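Local coordinates for cation-transporting ATPase, E1-E2 family protein (Streptococcus pneumoniae, PDB 4F2F) that probably exports copper(I) across the cell membrane as a P-type ATPase whose cupredoxin-like metal-binding domain binds copper(I), at residues Pro37-Phe42 / Val72-Pro77. Residues are numbered along the deposited sequence; the frame is centred on the assembly and turned at random.
Sequences PAEITF and VIRFTP
Glu39 and Arg74 face each other in a non-hydrogen-bonded pair of the antiparallel strands 38-42 and 72-75, their side chains side by side and pointing the same way. From the backbone outward, Glu39 CB rests on Val72 CG1 at 3.7 Å, CG, anti to its own carbonyl carbon (chi1 -70°), packs on Arg74 CG at 3.5 Å and also meets the guanidinium at its edge, and CD lies beside Arg74 CD. At the tip the carboxylate divides: OE1 stays near Val72 CG1, with Lys16 as a long, weak ion partner, while OE2 forms a salt bridge with Arg74 NE at 3.3 Å. The two planes are 67° apart, so the groups do not pair flat. One water donates to OE2 and accepts from Arg74 NH2; another donates to Ala38 O and takes a weak bond from NE. Four backbone bonds join the strands through the pairs Ala38-Phe75 and Ile40-Ile73; Ile40 N to Ile73 O (2.9 Å) is practically straight, 179° at the hydrogen. Between the two hydrogen-bonded pairs, Arg74 CA makes a CA-H...O contact with Ala38 O (3.4 Å). On the other face Ile73 CG1 touches the Phe42 ring at CD1 and CE1, Ile40 CD1 reaches Phe75 CE1 at 3.9 Å, and Ala38 CB meets Pro77 CD. Phe56 touches Ile40 and Ile73 and meets the Phe75 ring, leaving this apolar side of the cupredoxin fold largely buried, while strand 14-21 runs along the far edge of 38-42. The side chain of Phe42 is about 11 Å from a bound copper(I) ion, but neither segment supplies a ligand. The chemistry is two-sided: apolar packing around Ile40, Ile73 and Phe75, and a long, water-linked ion pair on the Glu39 and Arg74 face.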
ATOM      1  N   PRO A  37      13.510   2.290  -3.757  1.00 24.40           N
ATOM      2  CA  PRO A  37      12.326   2.124  -4.608  1.00 25.27           C
ATOM      3  C   PRO A  37      11.384   1.066  -4.045  1.00 24.00           C
ATOM      4  O   PRO A  37      11.820  -0.033  -3.708  1.00 25.88           O
ATOM      5  CB  PRO A  37      12.921   1.650  -5.936  1.00 28.13           C
ATOM      6  CG  PRO A  37      14.279   2.268  -5.964  1.00 27.91           C
ATOM      7  CD  PRO A  37      14.760   2.244  -4.537  1.00 27.76           C
ATOM      8  N   ALA A  38      10.105   1.405  -3.936  1.00 23.65           N
ATOM      9  CA  ALA A  38       9.126   0.491  -3.363  1.00 22.00           C
ATOM     10  C   ALA A  38       8.141   0.002  -4.416  1.00 18.91           C
ATOM     11  O   ALA A  38       7.690   0.770  -5.262  1.00 20.69           O
ATOM     12  CB  ALA A  38       8.392   1.149  -2.207  1.00 23.03           C
ATOM     13  N   GLU A  39       7.827  -1.288  -4.361  1.00 18.48           N
ATOM     14  CA  GLU A  39       6.768  -1.855  -5.180  1.00 20.30           C
ATOM     15  C   GLU A  39       5.750  -2.538  -4.279  1.00 15.88           C
ATOM     16  O   GLU A  39       6.031  -3.568  -3.666  1.00 16.88           O
ATOM     17  CB  GLU A  39       7.330  -2.823  -6.228  1.00 21.98           C
ATOM     18  CG  GLU A  39       8.112  -2.134  -7.339  1.00 26.08           C
ATOM     19  CD  GLU A  39       8.376  -3.033  -8.537  1.00 26.83           C
ATOM     20  OE1 GLU A  39       7.836  -4.159  -8.576  1.00 29.03           O
ATOM     21  OE2 GLU A  39       9.125  -2.607  -9.443  1.00 29.13           O
ATOM     22  N   ILE A  40       4.570  -1.936  -4.191  1.00 17.82           N
ATOM     23  CA  ILE A  40       3.511  -2.442  -3.340  1.00 17.44           C
ATOM     24  C   ILE A  40       2.426  -3.049  -4.212  1.00 16.13           C
ATOM     25  O   ILE A  40       1.708  -2.336  -4.912  1.00 18.48           O
ATOM     26  CB  ILE A  40       2.913  -1.325  -2.473  1.00 18.58           C
ATOM     27  CG1 ILE A  40       4.028  -0.563  -1.755  1.00 17.73           C
ATOM     28  CG2 ILE A  40       1.925  -1.897  -1.473  1.00 18.70           C
ATOM     29  CD1 ILE A  40       3.547   0.669  -1.020  1.00 19.69           C
ATOM     30  N   THR A  41       2.325  -4.371  -4.175  1.00 17.30           N
ATOM     31  CA  THR A  41       1.384  -5.090  -5.020  1.00 16.71           C
ATOM     32  C   THR A  41       0.060  -5.303  -4.304  1.00 17.84           C
ATOM     33  O   THR A  41      -0.004  -5.973  -3.273  1.00 18.23           O
ATOM     34  CB  THR A  41       1.960  -6.441  -5.472  1.00 18.11           C
ATOM     35  OG1 THR A  41       3.126  -6.210  -6.269  1.00 20.30           O
ATOM     36  CG2 THR A  41       0.940  -7.216  -6.294  1.00 17.78           C
ATOM     37  N   PHE A  42      -0.993  -4.716  -4.862  1.00 15.26           N
ATOM     38  CA  PHE A  42      -2.344  -4.879  -4.344  1.00 14.72           C
ATOM     39  C   PHE A  42      -3.095  -5.933  -5.147  1.00 15.52           C
ATOM     40  O   PHE A  42      -3.068  -5.921  -6.377  1.00 17.38           O
ATOM     41  CB  PHE A  42      -3.108  -3.559  -4.437  1.00 16.32           C
ATOM     42  CG  PHE A  42      -2.726  -2.551  -3.388  1.00 14.08           C
ATOM     43  CD1 PHE A  42      -1.588  -1.772  -3.533  1.00 15.59           C
ATOM     44  CD2 PHE A  42      -3.519  -2.368  -2.269  1.00 16.28           C
ATOM     45  CE1 PHE A  42      -1.244  -0.838  -2.570  1.00 15.16           C
ATOM     46  CE2 PHE A  42      -3.178  -1.435  -1.307  1.00 15.58           C
ATOM     47  CZ  PHE A  42      -2.040  -0.670  -1.458  1.00 16.30           C
ATOM     48  N   VAL A  72       0.617  -3.038  -9.295  1.00 16.64           N
ATOM     49  CA  VAL A  72       1.817  -2.670  -8.558  1.00 18.13           C
ATOM     50  C   VAL A  72       1.896  -1.156  -8.416  1.00 17.39           C
ATOM     51  O   VAL A  72       1.977  -0.436  -9.411  1.00 22.27           O
ATOM     52  CB  VAL A  72       3.094  -3.180  -9.257  1.00 20.05           C
ATOM     53  CG1 VAL A  72       4.333  -2.804  -8.451  1.00 23.37           C
ATOM     54  CG2 VAL A  72       3.026  -4.685  -9.459  1.00 20.74           C
ATOM     55  N   ILE A  73       1.868  -0.676  -7.177  1.00 16.87           N
ATOM     56  CA  ILE A  73       2.038   0.745  -6.907  1.00 19.38           C
ATOM     57  C   ILE A  73       3.517   1.033  -6.681  1.00 19.92           C
ATOM     58  O   ILE A  73       4.129   0.473  -5.770  1.00 18.19           O
ATOM     59  CB  ILE A  73       1.233   1.181  -5.670  1.00 17.44           C
ATOM     60  CG1 ILE A  73      -0.251   0.853  -5.855  1.00 20.64           C
ATOM     61  CG2 ILE A  73       1.437   2.665  -5.399  1.00 21.34           C
ATOM     62  CD1 ILE A  73      -0.911   1.587  -7.004  1.00 21.62           C
ATOM     63  N   ARG A  74       4.095   1.894  -7.514  1.00 20.16           N
ATOM     64  CA  ARG A  74       5.530   2.152  -7.445  1.00 23.70           C
ATOM     65  C   ARG A  74       5.877   3.594  -7.093  1.00 23.05           C
ATOM     66  O   ARG A  74       5.390   4.539  -7.713  1.00 26.36           O
ATOM     67  CB  ARG A  74       6.215   1.778  -8.761  1.00 26.40           C
ATOM     68  CG  ARG A  74       6.218   0.294  -9.064  1.00 31.82           C
ATOM     69  CD  ARG A  74       7.107   0.002 -10.258  1.00 31.33           C
ATOM     70  NE  ARG A  74       8.444   0.555 -10.072  1.00 38.10           N
ATOM     71  CZ  ARG A  74       9.038   1.392 -10.919  1.00 37.85           C
ATOM     72  NH1 ARG A  74       8.418   1.770 -12.028  1.00 43.88           N
ATOM     73  NH2 ARG A  74      10.255   1.843 -10.657  1.00 42.42           N
ATOM     74  N   PHE A  75       6.726   3.747  -6.086  1.00 23.31           N
ATOM     75  CA  PHE A  75       7.307   5.039  -5.753  1.00 22.20           C
ATOM     76  C   PHE A  75       8.521   4.851  -4.853  1.00 21.20           C
ATOM     77  O   PHE A  75       8.727   3.776  -4.289  1.00 20.69           O
ATOM     78  CB  PHE A  75       6.266   5.981  -5.121  1.00 22.72           C
ATOM     79  CG  PHE A  75       5.732   5.519  -3.786  1.00 21.82           C
ATOM     80  CD1 PHE A  75       4.618   4.692  -3.712  1.00 23.68           C
ATOM     81  CD2 PHE A  75       6.321   5.943  -2.606  1.00 22.59           C
ATOM     82  CE1 PHE A  75       4.119   4.281  -2.485  1.00 22.53           C
ATOM     83  CE2 PHE A  75       5.829   5.537  -1.379  1.00 23.90           C
ATOM     84  CZ  PHE A  75       4.727   4.706  -1.317  1.00 22.10           C
ATOM     85  N   THR A  76       9.339   5.890  -4.747  1.00 22.33           N
ATOM     86  CA  THR A  76      10.472   5.869  -3.839  1.00 20.89           C
ATOM     87  C   THR A  76      10.176   6.815  -2.684  1.00 24.75           C
ATOM     88  O   THR A  76      10.189   8.034  -2.857  1.00 25.51           O
ATOM     89  CB  THR A  76      11.774   6.286  -4.549  1.00 23.96           C
ATOM     90  OG1 THR A  76      11.997   5.433  -5.678  1.00 24.84           O
ATOM     91  CG2 THR A  76      12.964   6.185  -3.600  1.00 25.54           C
ATOM     92  N   PRO A  77       9.875   6.251  -1.505  1.00 23.75           N
ATOM     93  CA  PRO A  77       9.543   7.053  -0.321  1.00 25.58           C
ATOM     94  C   PRO A  77      10.709   7.946   0.090  1.00 27.43           C
ATOM     95  O   PRO A  77      11.829   7.459   0.231  1.00 26.01           O
ATOM     96  CB  PRO A  77       9.265   5.996   0.757  1.00 28.22           C
ATOM     97  CG  PRO A  77       9.914   4.741   0.257  1.00 25.19           C
ATOM     98  CD  PRO A  77       9.814   4.805  -1.232  1.00 25.50           C
TER
HETATM   99  O   HOH W   1       9.586   1.753  -7.345  1.00 30.23           O
HETATM  100  O   HOH W   2      11.092  -0.177  -8.424  1.00 35.98           O